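Local coordinates for putative Killer protein (Pseudomonas putida, PDB 6F8S) that is probably the toxin of a type II toxin-antitoxin pair, a RelE-like protein of the HigB family expected to act as an mRNA-cleaving ribonuclease, at residues B[56-61]-B[71-76]; B[78-83]-B[90-95]. All coordinates share one frame; numbering follows the deposited sequence.

Contact 1: B[56-61]-B[71-76]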
loop_
_atom_site.group_PDB
_atom_site.type_symbol
_atom_site.label_atom_id
_atom_site.label_comp_id
_atom_site.label_asym_id
_atom_site.label_seq_id
_atom_site.Cartn_x
_atom_site.Cartn_y
_atom_site.Cartn_z
ATOM N N GLY B 56 7.279 18.925 -10.030
ATOM C CA GLY B 56 8.438 18.258 -10.600
ATOM C C GLY B 56 8.131 17.266 -11.718
ATOM O O GLY B 56 9.023 16.895 -12.469
ATOM N N ASN B 57 6.879 16.820 -11.829
ATOM C CA ASN B 57 6.513 15.893 -12.894
ATOM C C ASN B 57 6.245 16.598 -14.199
ATOM O O ASN B 57 6.363 15.982 -15.257
ATOM C CB ASN B 57 5.284 15.076 -12.514
ATOM C CG ASN B 57 5.638 13.840 -11.737
ATOM O OD1 ASN B 57 6.810 13.589 -11.452
ATOM N ND2 ASN B 57 4.622 13.068 -11.356
ATOM N N ARG B 58 5.879 17.882 -14.108
ATOM C CA ARG B 58 5.463 18.685 -15.262
ATOM C C ARG B 58 4.606 17.849 -16.207
ATOM O O ARG B 58 4.925 17.707 -17.379
ATOM C CB ARG B 58 6.684 19.251 -16.004
ATOM C CG ARG B 58 6.649 20.757 -16.240
ATOM C CD ARG B 58 7.750 21.194 -17.214
ATOM N NE ARG B 58 7.261 21.368 -18.586
ATOM C CZ ARG B 58 7.928 21.021 -19.692
ATOM N NH1 ARG B 58 9.150 20.474 -19.627
ATOM N NH2 ARG B 58 7.368 21.230 -20.880
ATOM N N LEU B 59 3.527 17.277 -15.672
ATOM C CA LEU B 59 2.686 16.351 -16.428
ATOM C C LEU B 59 2.131 16.995 -17.702
ATOM O O LEU B 59 1.663 18.135 -17.686
ATOM C CB LEU B 59 1.533 15.829 -15.563
ATOM C CG LEU B 59 0.695 14.747 -16.248
ATOM C CD1 LEU B 59 1.544 13.529 -16.500
ATOM C CD2 LEU B 59 -0.518 14.339 -15.447
ATOM N N GLU B 60 2.207 16.257 -18.806
ATOM C CA GLU B 60 1.656 16.704 -20.082
ATOM C C GLU B 60 0.926 15.565 -20.778
ATOM O O GLU B 60 1.078 14.408 -20.403
ATOM C CB GLU B 60 2.764 17.278 -20.973
ATOM C CG GLU B 60 3.416 18.501 -20.349
ATOM C CD GLU B 60 4.617 19.012 -21.106
ATOM O OE1 GLU B 60 5.025 18.376 -22.108
ATOM O OE2 GLU B 60 5.167 20.054 -20.676
ATOM N N SER B 61 0.117 15.899 -21.778
ATOM C CA SER B 61 -0.722 14.906 -22.437
ATOM C C SER B 61 -0.537 14.944 -23.946
ATOM O O SER B 61 -0.727 13.934 -24.625
ATOM C CB SER B 61 -2.192 15.128 -22.081
ATOM O OG SER B 61 -2.377 15.175 -20.672
ATOM N N SER B 71 2.759 12.074 -19.930
ATOM C CA SER B 71 4.177 11.920 -19.669
ATOM C C SER B 71 4.638 12.819 -18.527
ATOM O O SER B 71 4.073 13.899 -18.301
ATOM C CB SER B 71 4.991 12.206 -20.935
ATOM O OG SER B 71 5.009 13.591 -21.184
ATOM N N ILE B 72 5.661 12.358 -17.809
ATOM C CA ILE B 72 6.253 13.150 -16.753
ATOM C C ILE B 72 7.722 13.410 -17.063
ATOM O O ILE B 72 8.411 12.576 -17.656
ATOM C CB ILE B 72 6.089 12.477 -15.378
ATOM C CG1 ILE B 72 6.671 11.078 -15.391
ATOM C CG2 ILE B 72 4.593 12.416 -14.959
ATOM C CD1 ILE B 72 6.689 10.444 -14.031
ATOM N N ARG B 73 8.186 14.596 -16.694
ATOM C CA ARG B 73 9.565 14.984 -16.917
ATOM C C ARG B 73 10.504 14.148 -16.056
ATOM O O ARG B 73 10.283 14.019 -14.856
ATOM C CB ARG B 73 9.737 16.475 -16.606
ATOM C CG ARG B 73 11.109 17.077 -16.952
ATOM C CD ARG B 73 11.055 18.608 -16.897
ATOM N NE ARG B 73 12.299 19.241 -17.325
ATOM C CZ ARG B 73 13.370 19.397 -16.548
ATOM N NH1 ARG B 73 13.357 18.955 -15.296
ATOM N NH2 ARG B 73 14.463 19.984 -17.024
ATOM N N VAL B 74 11.527 13.560 -16.670
ATOM C CA VAL B 74 12.662 13.005 -15.929
ATOM C C VAL B 74 13.794 14.046 -15.917
ATOM O O VAL B 74 14.357 14.357 -14.866
ATOM C CB VAL B 74 13.175 11.671 -16.538
ATOM C CG1 VAL B 74 14.501 11.263 -15.899
ATOM C CG2 VAL B 74 12.149 10.563 -16.362
ATOM N N ASN B 75 14.126 14.573 -17.097
ATOM C CA ASN B 75 14.908 15.803 -17.200
ATOM C C ASN B 75 14.558 16.538 -18.493
ATOM O O ASN B 75 13.524 16.252 -19.110
ATOM C CB ASN B 75 16.421 15.527 -17.103
ATOM C CG ASN B 75 16.957 14.596 -18.202
ATOM O OD1 ASN B 75 16.391 14.452 -19.292
ATOM N ND2 ASN B 75 18.082 13.968 -17.907
ATOM N N ASP B 76 15.404 17.480 -18.901
ATOM C CA ASP B 76 15.136 18.265 -20.100
ATOM C C ASP B 76 15.082 17.394 -21.367
ATOM O O ASP B 76 14.452 17.757 -22.363
ATOM C CB ASP B 76 16.191 19.370 -20.266
ATOM C CG ASP B 76 17.576 18.822 -20.611
ATOM O OD1 ASP B 76 17.887 17.669 -20.228
ATOM O OD2 ASP B 76 18.368 19.540 -21.269
#
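R58 and R73 bring two guanidinium groups close together, their planes 49° apart. CD of R73 sits at the edge of the R58 group, near its plane, 3.8 Å from R58 NH1. In return, R58 NH1 comes obliquely to the R73 group. One face of the R73 guanidinium carries the backbone C of N75, off centre toward the rim. R73 CG is anti to the backbone N (chi1 -173°), and the chain, extended from CG to NE, brings CD and NE up to R58 NH1. The flat amide of N57 lies beside I72, both side chains pointing the same way, with N57 ND2 3.7 Å from I72 CG2. The polar ends of this amide are bound by the L51 carbonyl and by K38. L59 reaches the same methyl from another direction: its CD1 is 3.6 Å from I72 CG2.

Backbone bonds hold the loop 56-61 to strand 69-73. R73 N donates to N57 O at 2.7 Å, tilted from the carbonyl plane. E60 and S71 form a single antiparallel hydrogen-bonded pair, with E60 N to S71 O 3.0 Å and S71 N to E60 O 2.9 Å. The CA of L59 adds a CH...O contact to S71 O. Within these segments one bridge, E60 with S71, continues the sheet's edge.

G56 also makes backbone hydrogen bonds to another protein chain of the assembly. Two like charges come close here, R58 NH1 4.1 Å from R73 NE. E60 forms a salt bridge with R58 through OE2, which would partly offset their repulsion.

Contact 2: B[78-83]-B[90-95]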
loop_
_atom_site.group_PDB
_atom_site.type_symbol
_atom_site.label_atom_id
_atom_site.label_comp_id
_atom_site.label_asym_id
_atom_site.label_seq_id
_atom_site.Cartn_x
_atom_site.Cartn_y
_atom_site.Cartn_z
ATOM N N TRP B 78 14.641 13.563 -21.286
ATOM C CA TRP B 78 13.848 12.336 -21.198
ATOM C C TRP B 78 12.558 12.498 -20.437
ATOM O O TRP B 78 12.518 13.163 -19.396
ATOM C CB TRP B 78 14.645 11.224 -20.531
ATOM C CG TRP B 78 15.827 10.780 -21.305
ATOM C CD1 TRP B 78 17.117 11.070 -21.036
ATOM C CD2 TRP B 78 15.832 9.952 -22.479
ATOM N NE1 TRP B 78 17.934 10.478 -21.963
ATOM C CE2 TRP B 78 17.170 9.787 -22.862
ATOM C CE3 TRP B 78 14.831 9.339 -23.239
ATOM C CZ2 TRP B 78 17.545 9.032 -23.977
ATOM C CZ3 TRP B 78 15.203 8.587 -24.346
ATOM C CH2 TRP B 78 16.549 8.447 -24.708
ATOM N N ARG B 79 11.519 11.850 -20.959
ATOM C CA ARG B 79 10.226 11.772 -20.309
ATOM C C ARG B 79 9.696 10.348 -20.291
ATOM O O ARG B 79 9.858 9.600 -21.257
ATOM C CB ARG B 79 9.220 12.675 -21.011
ATOM C CG ARG B 79 9.359 14.126 -20.628
ATOM C CD ARG B 79 8.417 15.008 -21.425
ATOM N NE ARG B 79 8.269 16.283 -20.738
ATOM C CZ ARG B 79 7.284 16.565 -19.890
ATOM N NH1 ARG B 79 6.331 15.675 -19.644
ATOM N NH2 ARG B 79 7.247 17.745 -19.296
ATOM N N LEU B 80 9.042 9.989 -19.188
ATOM C CA LEU B 80 8.287 8.742 -19.103
ATOM C C LEU B 80 6.883 8.917 -19.669
ATOM O O LEU B 80 6.114 9.683 -19.136
ATOM C CB LEU B 80 8.214 8.264 -17.654
ATOM C CG LEU B 80 9.534 7.687 -17.151
ATOM C CD1 LEU B 80 9.609 7.739 -15.642
ATOM C CD2 LEU B 80 9.707 6.253 -17.659
ATOM N N CYS B 81 6.578 8.224 -20.763
ATOM C CA CYS B 81 5.218 8.146 -21.317
ATOM C C CYS B 81 4.490 6.959 -20.700
ATOM O O CYS B 81 5.114 5.956 -20.357
ATOM C CB CYS B 81 5.235 8.001 -22.853
ATOM S SG CYS B 81 4.876 9.510 -23.812
ATOM N N PHE B 82 3.170 7.074 -20.569
ATOM C CA PHE B 82 2.345 5.988 -20.025
ATOM C C PHE B 82 0.860 6.226 -20.279
ATOM O O PHE B 82 0.427 7.349 -20.585
ATOM C CB PHE B 82 2.564 5.831 -18.515
ATOM C CG PHE B 82 2.104 7.030 -17.716
ATOM C CD1 PHE B 82 2.965 8.086 -17.464
ATOM C CD2 PHE B 82 0.808 7.110 -17.243
ATOM C CE1 PHE B 82 2.533 9.202 -16.741
ATOM C CE2 PHE B 82 0.378 8.217 -16.527
ATOM C CZ PHE B 82 1.246 9.263 -16.279
ATOM N N THR B 83 0.080 5.164 -20.113
ATOM C CA THR B 83 -1.365 5.299 -20.120
ATOM C C THR B 83 -1.946 5.080 -18.719
ATOM O O THR B 83 -1.594 4.129 -18.012
ATOM C CB THR B 83 -2.025 4.321 -21.097
ATOM O OG1 THR B 83 -1.260 4.269 -22.310
ATOM C CG2 THR B 83 -3.477 4.756 -21.385
ATOM N N VAL B 90 0.067 2.143 -17.170
ATOM C CA VAL B 90 0.277 1.006 -18.070
ATOM C C VAL B 90 1.047 1.457 -19.328
ATOM O O VAL B 90 0.988 2.636 -19.709
ATOM C CB VAL B 90 -1.087 0.350 -18.466
ATOM C CG1 VAL B 90 -1.794 1.163 -19.546
ATOM C CG2 VAL B 90 -0.893 -1.084 -18.911
ATOM N N ASN B 91 1.755 0.530 -19.973
ATOM C CA ASN B 91 2.563 0.856 -21.159
ATOM C C ASN B 91 3.578 1.957 -20.916
ATOM O O ASN B 91 3.625 2.940 -21.669
ATOM C CB ASN B 91 1.679 1.288 -22.323
ATOM C CG ASN B 91 0.845 0.170 -22.852
ATOM O OD1 ASN B 91 1.301 -0.979 -22.926
ATOM N ND2 ASN B 91 -0.399 0.482 -23.211
ATOM N N VAL B 92 4.367 1.813 -19.859
ATOM C CA VAL B 92 5.354 2.833 -19.534
ATOM C C VAL B 92 6.526 2.788 -20.535
ATOM O O VAL B 92 7.108 1.736 -20.775
ATOM C CB VAL B 92 5.847 2.653 -18.097
ATOM C CG1 VAL B 92 6.842 3.709 -17.743
ATOM C CG2 VAL B 92 4.646 2.709 -17.142
ATOM N N GLU B 93 6.824 3.928 -21.152
ATOM C CA GLU B 93 7.873 4.018 -22.145
ATOM C C GLU B 93 8.765 5.213 -21.854
ATOM O O GLU B 93 8.420 6.079 -21.055
ATOM C CB GLU B 93 7.278 4.153 -23.544
ATOM C CG GLU B 93 6.025 3.320 -23.750
ATOM C CD GLU B 93 5.177 3.780 -24.931
ATOM O OE1 GLU B 93 5.553 4.787 -25.598
ATOM O OE2 GLU B 93 4.115 3.144 -25.154
ATOM N N ILE B 94 9.925 5.268 -22.492
ATOM C CA ILE B 94 10.675 6.512 -22.475
ATOM C C ILE B 94 10.579 7.124 -23.872
ATOM O O ILE B 94 10.463 6.419 -24.882
ATOM C CB ILE B 94 12.154 6.329 -22.043
ATOM C CG1 ILE B 94 12.900 5.404 -22.998
ATOM C CG2 ILE B 94 12.234 5.806 -20.600
ATOM C CD1 ILE B 94 14.369 5.370 -22.743
ATOM N N VAL B 95 10.561 8.449 -23.905
ATOM C CA VAL B 95 10.510 9.199 -25.143
ATOM C C VAL B 95 11.457 10.373 -24.981
ATOM O O VAL B 95 11.496 10.996 -23.918
ATOM C CB VAL B 95 9.076 9.693 -25.468
ATOM C CG1 VAL B 95 9.093 10.697 -26.607
ATOM C CG2 VAL B 95 8.184 8.527 -25.839
#
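Three hydrogen-bonded pairs join the strands, the first R79 with V95, where R79 N to V95 O is 3.1 Å and V95 N to R79 O 3.0 Å. C81 and E93 pair likewise, but C81 N approaches E93 O from above the carbonyl plane. T83 and V90 close the ladder, with T83 N to V90 O 2.7 Å at a nearly straight 172°. CH...O contacts lie between these bonds, from I94 CA to R79 O, L80 CA to E93 O and V92 CA to C81 O.

The two strands are the arms of a beta hairpin, strands 79-85 and 88-95. The register slips by one residue between C81 and T83. This is a beta bulge, in which F82 sits opposite both N91 and V92.

Apolar contacts follow the two faces. Beside the L80-I94 pair, L80 CD2 touches V92 CG1 at 3.8 Å and I94 CG2 at 3.9 Å. I94 CD1 meets the W78 ring obliquely, 3.7 Å from CZ3. Helix 31-44 packs against W78, L80, F82 and V92. On the face carrying R79, C81 and T83, C81 SG meets V95 CG2 at 4.0 Å, and T83 CB packs on V90 CG1. The R79 guanidinium leads away from strand 88-95 to S71 OG of strand 69-73.

How the contacts relate
From the N-terminal side, helix 31-44 is the first modelled helix, then comes helix 49-52, and the chain enters loop 56-61. Contact 1 closes the excursion between this loop and strand 69-73, part of which (62-65) is not modelled. A short turn then leads into strand 79-85. Contact 2 closes the hairpin between this strand and strand 88-95. The two contacts follow in series, neither nested nor crossed, with centres about 10 Å apart. Both reach one sheet, ordered 69-73, 79-85, 88-95, with strand 79-85 in the middle. R79 of contact 2 joins the two contacts. Together they tie the loop to the three strands, with helix 31-44 packed against side chains of both.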